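Local coordinates for esterase family protein (Staphylococcus aureus, PDB 7L0A) that probably hydrolyses S-formylglutathione to formate and glutathione, as a serine esterase of the alpha/beta-hydrolase clan, at residues L50-G55 against V80-V85. Numbering follows the deposited sequence.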
ATOM      1  N   LEU B  50      -0.025  -6.719  13.140  1.00 14.67           N
ATOM      2  CA  LEU B  50       0.009  -8.172  13.080  1.00 13.98           C
ATOM      3  C   LEU B  50       0.546  -8.615  11.728  1.00 15.27           C
ATOM      4  O   LEU B  50       0.025  -8.210  10.685  1.00 16.70           O
ATOM      5  CB  LEU B  50      -1.389  -8.758  13.287  1.00 15.96           C
ATOM      6  CG  LEU B  50      -1.610 -10.217  12.971  1.00 16.05           C
ATOM      7  CD1 LEU B  50      -0.718 -11.088  13.888  1.00 14.25           C
ATOM      8  CD2 LEU B  50      -3.060 -10.612  13.082  1.00 16.15           C
ATOM      9  N   MET B  51       1.577  -9.449  11.746  1.00 13.66           N
ATOM     10  CA  MET B  51       2.017 -10.202  10.585  1.00 14.30           C
ATOM     11  C   MET B  51       1.263 -11.529  10.524  1.00 14.82           C
ATOM     12  O   MET B  51       1.329 -12.320  11.469  1.00 15.30           O
ATOM     13  CB  MET B  51       3.525 -10.454  10.677  1.00 17.08           C
ATOM     14  CG  MET B  51       4.089 -11.283   9.512  1.00 19.59           C
ATOM     15  SD  MET B  51       4.114 -10.455   7.906  1.00 20.07           S
ATOM     16  CE  MET B  51       5.453  -9.276   8.175  1.00 23.68           C
ATOM     17  N   LEU B  52       0.531 -11.770   9.431  1.00 13.39           N
ATOM     18  CA  LEU B  52      -0.336 -12.937   9.316  1.00 13.49           C
ATOM     19  C   LEU B  52       0.097 -13.811   8.155  1.00 15.97           C
ATOM     20  O   LEU B  52       0.249 -13.341   7.025  1.00 17.51           O
ATOM     21  CB  LEU B  52      -1.804 -12.489   9.179  1.00 15.57           C
ATOM     22  CG  LEU B  52      -2.808 -13.630   9.091  1.00 16.07           C
ATOM     23  CD1 LEU B  52      -2.792 -14.575  10.266  1.00 19.51           C
ATOM     24  CD2 LEU B  52      -4.204 -13.027   8.917  1.00 18.80           C
ATOM     25  N   LEU B  53       0.336 -15.094   8.448  1.00 14.39           N
ATOM     26  CA  LEU B  53       1.003 -15.999   7.513  1.00 17.29           C
ATOM     27  C   LEU B  53       0.080 -17.132   7.086  1.00 16.00           C
ATOM     28  O   LEU B  53      -0.343 -17.950   7.912  1.00 17.09           O
ATOM     29  CB  LEU B  53       2.274 -16.579   8.166  1.00 16.47           C
ATOM     30  CG  LEU B  53       3.257 -15.525   8.650  1.00 18.66           C
ATOM     31  CD1 LEU B  53       4.384 -16.198   9.426  1.00 18.91           C
ATOM     32  CD2 LEU B  53       3.767 -14.737   7.462  1.00 18.69           C
ATOM     33  N   HIS B  54      -0.210 -17.190   5.790  1.00 15.77           N
ATOM     34  CA  HIS B  54      -1.139 -18.194   5.279  1.00 17.55           C
ATOM     35  C   HIS B  54      -0.420 -19.529   4.988  1.00 17.15           C
ATOM     36  O   HIS B  54       0.814 -19.611   4.958  1.00 16.25           O
ATOM     37  CB  HIS B  54      -1.855 -17.665   4.036  1.00 14.89           C
ATOM     38  CG  HIS B  54      -0.967 -17.469   2.840  1.00 14.56           C
ATOM     39  ND1 HIS B  54      -0.485 -18.519   2.102  1.00 14.02           N
ATOM     40  CD2 HIS B  54      -0.471 -16.347   2.254  1.00 14.67           C
ATOM     41  CE1 HIS B  54       0.257 -18.066   1.107  1.00 17.07           C
ATOM     42  NE2 HIS B  54       0.250 -16.749   1.154  1.00 14.28           N
ATOM     43  N   GLY B  55      -1.207 -20.579   4.761  1.00 17.50           N
ATOM     44  CA  GLY B  55      -0.699 -21.897   4.430  1.00 14.99           C
ATOM     45  C   GLY B  55      -0.675 -22.180   2.929  1.00 17.64           C
ATOM     46  O   GLY B  55      -0.797 -21.291   2.095  1.00 16.19           O
ATOM     47  N   VAL B  80      -2.989  -5.105   9.835  1.00 14.11           N
ATOM     48  CA  VAL B  80      -2.627  -6.489   9.507  1.00 13.91           C
ATOM     49  C   VAL B  80      -1.892  -6.542   8.171  1.00 15.11           C
ATOM     50  O   VAL B  80      -2.323  -5.941   7.174  1.00 13.89           O
ATOM     51  CB  VAL B  80      -3.862  -7.416   9.487  1.00 13.98           C
ATOM     52  CG1 VAL B  80      -3.409  -8.884   9.336  1.00 14.58           C
ATOM     53  CG2 VAL B  80      -4.657  -7.286  10.763  1.00 13.45           C
ATOM     54  N   ILE B  81      -0.777  -7.284   8.154  1.00 11.46           N
ATOM     55  CA  ILE B  81       0.068  -7.473   6.981  1.00 12.56           C
ATOM     56  C   ILE B  81      -0.083  -8.924   6.558  1.00 14.17           C
ATOM     57  O   ILE B  81       0.204  -9.838   7.342  1.00 14.49           O
ATOM     58  CB  ILE B  81       1.552  -7.163   7.307  1.00 11.46           C
ATOM     59  CG1 ILE B  81       1.679  -5.941   8.192  1.00 14.88           C
ATOM     60  CG2 ILE B  81       2.388  -7.113   6.033  1.00 14.90           C
ATOM     61  CD1 ILE B  81       1.184  -4.644   7.530  1.00 16.20           C
ATOM     62  N   MET B  82      -0.512  -9.150   5.316  1.00 13.25           N
ATOM     63  CA  MET B  82      -0.724 -10.492   4.789  1.00 13.10           C
ATOM     64  C   MET B  82       0.123 -10.657   3.535  1.00 14.18           C
ATOM     65  O   MET B  82      -0.341 -10.359   2.426  1.00 13.75           O
ATOM     66  CB  MET B  82      -2.227 -10.697   4.508  1.00 14.16           C
ATOM     67  CG  MET B  82      -3.049 -10.858   5.802  1.00 13.85           C
ATOM     68  SD  MET B  82      -4.822 -10.435   5.687  1.00 19.37           S
ATOM     69  CE  MET B  82      -4.724  -8.670   5.624  1.00 20.67           C
ATOM     70  N   PRO B  83       1.336 -11.180   3.647  1.00 13.18           N
ATOM     71  CA  PRO B  83       2.150 -11.383   2.450  1.00 15.59           C
ATOM     72  C   PRO B  83       1.787 -12.646   1.707  1.00 18.08           C
ATOM     73  O   PRO B  83       1.388 -13.657   2.297  1.00 17.20           O
ATOM     74  CB  PRO B  83       3.581 -11.513   3.001  1.00 15.04           C
ATOM     75  CG  PRO B  83       3.394 -12.046   4.380  1.00 17.38           C
ATOM     76  CD  PRO B  83       2.089 -11.425   4.891  1.00 14.25           C
ATOM     77  N   ASN B  84       1.972 -12.596   0.387  1.00 17.38           N
ATOM     78  CA  ASN B  84       1.949 -13.828  -0.385  1.00 17.20           C
ATOM     79  C   ASN B  84       3.203 -14.653  -0.096  1.00 17.65           C
ATOM     80  O   ASN B  84       4.312 -14.126  -0.040  1.00 19.30           O
ATOM     81  CB  ASN B  84       1.911 -13.548  -1.879  1.00 17.56           C
ATOM     82  CG  ASN B  84       1.917 -14.808  -2.700  1.00 22.48           C
ATOM     83  OD1 ASN B  84       0.928 -15.540  -2.745  1.00 22.42           O
ATOM     84  ND2 ASN B  84       3.064 -15.109  -3.321  1.00 23.46           N
ATOM     85  N   VAL B  85       3.016 -15.958   0.071  1.00 17.12           N
ATOM     86  CA  VAL B  85       4.125 -16.880   0.287  1.00 17.15           C
ATOM     87  C   VAL B  85       4.097 -17.941  -0.813  1.00 17.88           C
ATOM     88  O   VAL B  85       3.110 -18.678  -0.957  1.00 21.50           O
ATOM     89  CB  VAL B  85       4.067 -17.514   1.688  1.00 17.20           C
ATOM     90  CG1 VAL B  85       5.224 -18.461   1.873  1.00 19.08           C
ATOM     91  CG2 VAL B  85       4.021 -16.448   2.741  1.00 22.39           C
TER
HETATM   92  O   HOH W   1       0.121 -14.362   4.549  1.00 23.97           O
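I81 N donates to L50 O (2.8 Å) and L52 N to I81 O (2.9 Å), the parallel ladder by which strands 50-53 and 80-83, their axes 29° apart, pair before they diverge. The ladder stops at P83, whose ring nitrogen carries no hydrogen to offer L52 O; its CD lies 3.4 Å from that oxygen instead. A water wedged into the fork takes over, donating to L52 O and P83 O and accepting from H54 N, so polar backbone atoms stay satisfied where the strands part. On one face L50, L52, V80 and M82 form an apolar layer: V80 CG1 packs 3.9 Å from L52 CB, and the unbranched M82 chain lays its CG beside L52 CB and CD2. On the other, the M51 chain, bent at chi2 (69°) and chi3 (72°), brings its polarisable SD within 3.8 Å of P83 CD, while L53 CD2 touches the ring at CG. Beyond the strands H54 bridges the gap: ND1 donates in the ring plane to G55 O, which leaves NE2 to accept V85 N at 3.1 Å, tilted from that plane. As a ring with both donor and acceptor, histidine suits this join near the predicted nucleophile S129. Strand 123-128 flanks 50-53 and strand 24-32 flanks 80-83, placing the pair inside the alpha/beta-hydrolase sheet, with helix 99-113 packed on L53, I81 and V85.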